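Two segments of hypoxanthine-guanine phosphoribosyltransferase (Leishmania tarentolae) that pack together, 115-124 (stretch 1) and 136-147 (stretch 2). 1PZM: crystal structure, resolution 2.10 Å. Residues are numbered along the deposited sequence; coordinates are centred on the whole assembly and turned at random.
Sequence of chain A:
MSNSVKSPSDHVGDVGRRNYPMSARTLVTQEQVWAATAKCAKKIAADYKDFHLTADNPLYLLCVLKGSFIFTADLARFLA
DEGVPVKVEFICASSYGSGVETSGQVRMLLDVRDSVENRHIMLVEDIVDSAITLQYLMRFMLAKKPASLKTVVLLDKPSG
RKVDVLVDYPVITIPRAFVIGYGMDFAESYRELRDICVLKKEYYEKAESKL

Stretch 1, residues 115-124: SVENRHIMLV
Stretch 2 (136-147) YLMRFMLAKKPA

Stretch 1 is a loop, 115-119, leading into strand 120-124. Stretch 2 is helix 136-142 followed by a loop. Strand and helix run nearly antiparallel, at 162°, with axes 10.4 Å apart at closest approach. The loops meet more closely: the CA atoms of E117 and P146 lie 4.4 Å apart, those of N118 and A147 4.3 Å.

S115 makes no contact across. V116 (chi1 m) sets CG2 3.8 Å from K144 CD, against the aliphatic part of the lysine chain (chi1 m, chi2 t, chi3 t). V116 begins a type II turn ending at R119, closed by R119 N to V116 O at 3.2 Å. V116 O also receives a CA-H...O contact from P146 CA at 3.3 Å.

E117 (phi/psi -64/133) brings its CA 3.3 Å from K144 O and 3.5 Å from K145 O. A water bridges E117 OE2 and K144 O through weak bonds.

N118 has positive phi (65/12), as the turn requires; its side chain is modelled no further than CA. N118 N donates to K145 O at 2.9 Å, nearly straight at 174°. K145 ends a type I turn from L142 and also has positive phi (54/52).

R119 points its CB away. R119 O accepts a weak hydrogen bond from A147 N, 2.8 Å long but bent to 119°.

H120 (chi1 m, chi2 -69°) starts the strand. Its CB points away, yet the ring returns: A147 CB sits over one face, 3.9 Å from the centroid of the H120 ring.

I121 and L123 point toward stretch 2; M122 and V124 make no contact, as strand alternation predicts. I121 (p, t) places CD1 3.9 Å from M141 CB and 3.8 Å from P146 CG. L123 (m, t) packs CD1 3.8 Å from M138 CG and CD2 4.1 Å from M141 CG. These contacts are apolar.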

# COMPACT_ATOMS: atom_id res chain seq x y z
N SER A 115 18.48 3.35 6.92
CA SER A 115 19.22 2.41 7.78
C SER A 115 18.30 1.97 8.93
O SER A 115 17.59 2.80 9.52
CB SER A 115 20.48 3.04 8.38
OG SER A 115 21.22 2.08 9.11
N VAL A 116 18.29 0.68 9.22
CA VAL A 116 17.50 0.23 10.33
C VAL A 116 18.38 -0.36 11.45
O VAL A 116 17.88 -1.10 12.31
CB VAL A 116 16.40 -0.74 9.89
CG1 VAL A 116 15.37 -0.02 9.02
CG2 VAL A 116 17.01 -1.94 9.19
N GLU A 117 19.67 -0.06 11.40
CA GLU A 117 20.58 -0.39 12.48
C GLU A 117 20.17 0.38 13.71
O GLU A 117 19.88 1.58 13.64
CB GLU A 117 22.02 -0.03 12.11
CG GLU A 117 23.02 -0.17 13.26
CD GLU A 117 24.47 0.03 12.83
OE1 GLU A 117 24.78 0.96 12.05
OE2 GLU A 117 25.32 -0.76 13.30
N ASN A 118 20.10 -0.33 14.84
CA ASN A 118 19.66 0.28 16.09
C ASN A 118 18.17 0.73 16.09
O ASN A 118 17.74 1.42 17.02
N ARG A 119 17.40 0.32 15.09
CA ARG A 119 15.96 0.70 15.00
C ARG A 119 15.03 -0.46 15.34
O ARG A 119 15.42 -1.64 15.25
CB ARG A 119 15.61 1.23 13.59
CG ARG A 119 16.45 2.41 13.13
CD ARG A 119 16.41 3.57 14.08
NE ARG A 119 17.18 4.68 13.54
CZ ARG A 119 17.52 5.77 14.21
NH1 ARG A 119 17.17 5.90 15.49
NH2 ARG A 119 18.23 6.72 13.60
N HIS A 120 13.80 -0.13 15.73
CA HIS A 120 12.80 -1.15 16.04
C HIS A 120 12.04 -1.47 14.76
O HIS A 120 11.40 -0.59 14.17
CB HIS A 120 11.86 -0.67 17.14
CG HIS A 120 12.54 -0.47 18.46
ND1 HIS A 120 13.02 -1.52 19.21
CD2 HIS A 120 12.82 0.66 19.15
CE1 HIS A 120 13.57 -1.05 20.32
NE2 HIS A 120 13.46 0.26 20.31
N ILE A 121 12.19 -2.70 14.28
CA ILE A 121 11.57 -3.01 12.99
C ILE A 121 10.56 -4.17 13.07
O ILE A 121 10.69 -5.08 13.89
CB ILE A 121 12.63 -3.30 11.90
CG1 ILE A 121 13.38 -4.57 12.20
CG2 ILE A 121 13.60 -2.11 11.67
CD1 ILE A 121 14.32 -4.94 11.06
N MET A 122 9.55 -4.09 12.21
CA MET A 122 8.47 -5.05 12.19
C MET A 122 8.18 -5.46 10.76
O MET A 122 7.76 -4.60 9.91
CB MET A 122 7.21 -4.46 12.79
CG MET A 122 6.08 -5.51 12.86
SD MET A 122 4.69 -5.01 13.84
CE MET A 122 5.51 -5.23 15.52
N LEU A 123 8.38 -6.75 10.47
CA LEU A 123 8.07 -7.27 9.14
C LEU A 123 6.58 -7.48 9.05
O LEU A 123 5.96 -8.09 9.98
CB LEU A 123 8.80 -8.59 8.87
CG LEU A 123 10.30 -8.50 8.60
CD1 LEU A 123 10.96 -9.85 8.71
CD2 LEU A 123 10.54 -7.88 7.23
N VAL A 124 6.00 -7.01 7.94
CA VAL A 124 4.55 -7.01 7.78
C VAL A 124 4.22 -7.92 6.58
O VAL A 124 4.64 -7.66 5.47
CB VAL A 124 3.96 -5.58 7.52
CG1 VAL A 124 2.44 -5.69 7.26
CG2 VAL A 124 4.24 -4.64 8.71
N TYR A 136 13.75 -16.34 5.39
CA TYR A 136 14.83 -15.68 4.65
C TYR A 136 14.84 -14.19 5.04
O TYR A 136 15.90 -13.62 5.36
CB TYR A 136 14.60 -15.80 3.14
CG TYR A 136 15.58 -15.00 2.28
CD1 TYR A 136 16.87 -15.47 2.04
CD2 TYR A 136 15.21 -13.77 1.73
CE1 TYR A 136 17.75 -14.73 1.27
CE2 TYR A 136 16.10 -13.03 0.95
CZ TYR A 136 17.36 -13.52 0.73
OH TYR A 136 18.24 -12.81 -0.04
N LEU A 137 13.66 -13.59 5.03
CA LEU A 137 13.58 -12.14 5.24
C LEU A 137 14.06 -11.81 6.64
O LEU A 137 14.74 -10.80 6.84
CB LEU A 137 12.15 -11.62 5.02
CG LEU A 137 11.62 -11.63 3.59
CD1 LEU A 137 10.12 -11.24 3.56
CD2 LEU A 137 12.42 -10.72 2.67
N MET A 138 13.68 -12.65 7.59
CA MET A 138 14.06 -12.47 8.99
C MET A 138 15.57 -12.49 9.13
O MET A 138 16.15 -11.51 9.62
CB MET A 138 13.40 -13.51 9.88
CG MET A 138 11.88 -13.25 10.11
SD MET A 138 11.14 -14.50 11.23
CE MET A 138 12.13 -14.32 12.77
N ARG A 139 16.20 -13.56 8.65
CA ARG A 139 17.66 -13.71 8.69
C ARG A 139 18.31 -12.49 8.05
O ARG A 139 19.30 -11.94 8.57
CB ARG A 139 18.13 -14.97 7.93
CG ARG A 139 17.61 -16.31 8.49
CD ARG A 139 18.34 -17.59 7.98
NE ARG A 139 17.70 -18.78 8.58
CZ ARG A 139 18.11 -19.38 9.69
NH1 ARG A 139 19.21 -18.98 10.34
NH2 ARG A 139 17.44 -20.43 10.15
N PHE A 140 17.75 -12.08 6.92
CA PHE A 140 18.31 -10.99 6.19
C PHE A 140 18.19 -9.64 6.94
O PHE A 140 19.13 -8.85 6.91
CB PHE A 140 17.71 -10.94 4.81
CG PHE A 140 18.26 -9.84 3.95
CD1 PHE A 140 19.35 -10.08 3.12
CD2 PHE A 140 17.70 -8.57 3.97
CE1 PHE A 140 19.87 -9.06 2.31
CE2 PHE A 140 18.21 -7.54 3.18
CZ PHE A 140 19.30 -7.78 2.34
N MET A 141 17.07 -9.38 7.60
CA MET A 141 16.93 -8.13 8.36
C MET A 141 17.79 -8.13 9.64
O MET A 141 18.33 -7.09 10.03
CB MET A 141 15.44 -7.80 8.65
CG MET A 141 14.61 -7.43 7.40
SD MET A 141 15.35 -6.06 6.48
CE MET A 141 14.65 -6.22 4.75
N LEU A 142 17.92 -9.31 10.27
CA LEU A 142 18.73 -9.51 11.50
C LEU A 142 20.19 -9.09 11.39
O LEU A 142 20.77 -8.54 12.34
CB LEU A 142 18.66 -10.98 11.98
CG LEU A 142 17.33 -11.37 12.68
CD1 LEU A 142 17.09 -12.89 12.85
CD2 LEU A 142 17.16 -10.65 14.03
N ALA A 143 20.80 -9.35 10.23
CA ALA A 143 22.20 -9.00 9.95
C ALA A 143 22.39 -7.50 9.67
O ALA A 143 23.50 -7.08 9.37
CB ALA A 143 22.76 -9.84 8.79
N LYS A 144 21.30 -6.70 9.73
CA LYS A 144 21.37 -5.22 9.67
C LYS A 144 21.45 -4.60 11.10
O LYS A 144 21.48 -3.37 11.28
CB LYS A 144 20.18 -4.63 8.92
CG LYS A 144 20.06 -5.03 7.45
CD LYS A 144 18.83 -4.35 6.83
CE LYS A 144 18.64 -4.71 5.36
NZ LYS A 144 19.66 -4.08 4.48
N LYS A 145 21.51 -5.49 12.09
CA LYS A 145 21.63 -5.15 13.51
C LYS A 145 20.57 -4.17 14.02
O LYS A 145 20.91 -3.15 14.61
N PRO A 146 19.28 -4.45 13.80
CA PRO A 146 18.23 -3.61 14.38
C PRO A 146 18.14 -3.73 15.91
O PRO A 146 18.59 -4.72 16.48
CB PRO A 146 16.96 -4.14 13.73
CG PRO A 146 17.27 -5.56 13.42
CD PRO A 146 18.71 -5.56 13.00
N ALA A 147 17.59 -2.72 16.57
CA ALA A 147 17.31 -2.82 18.00
C ALA A 147 16.42 -4.04 18.33
O ALA A 147 16.74 -4.76 19.23
CB ALA A 147 16.66 -1.53 18.53
O HOH W 1 24.88 -3.15 11.27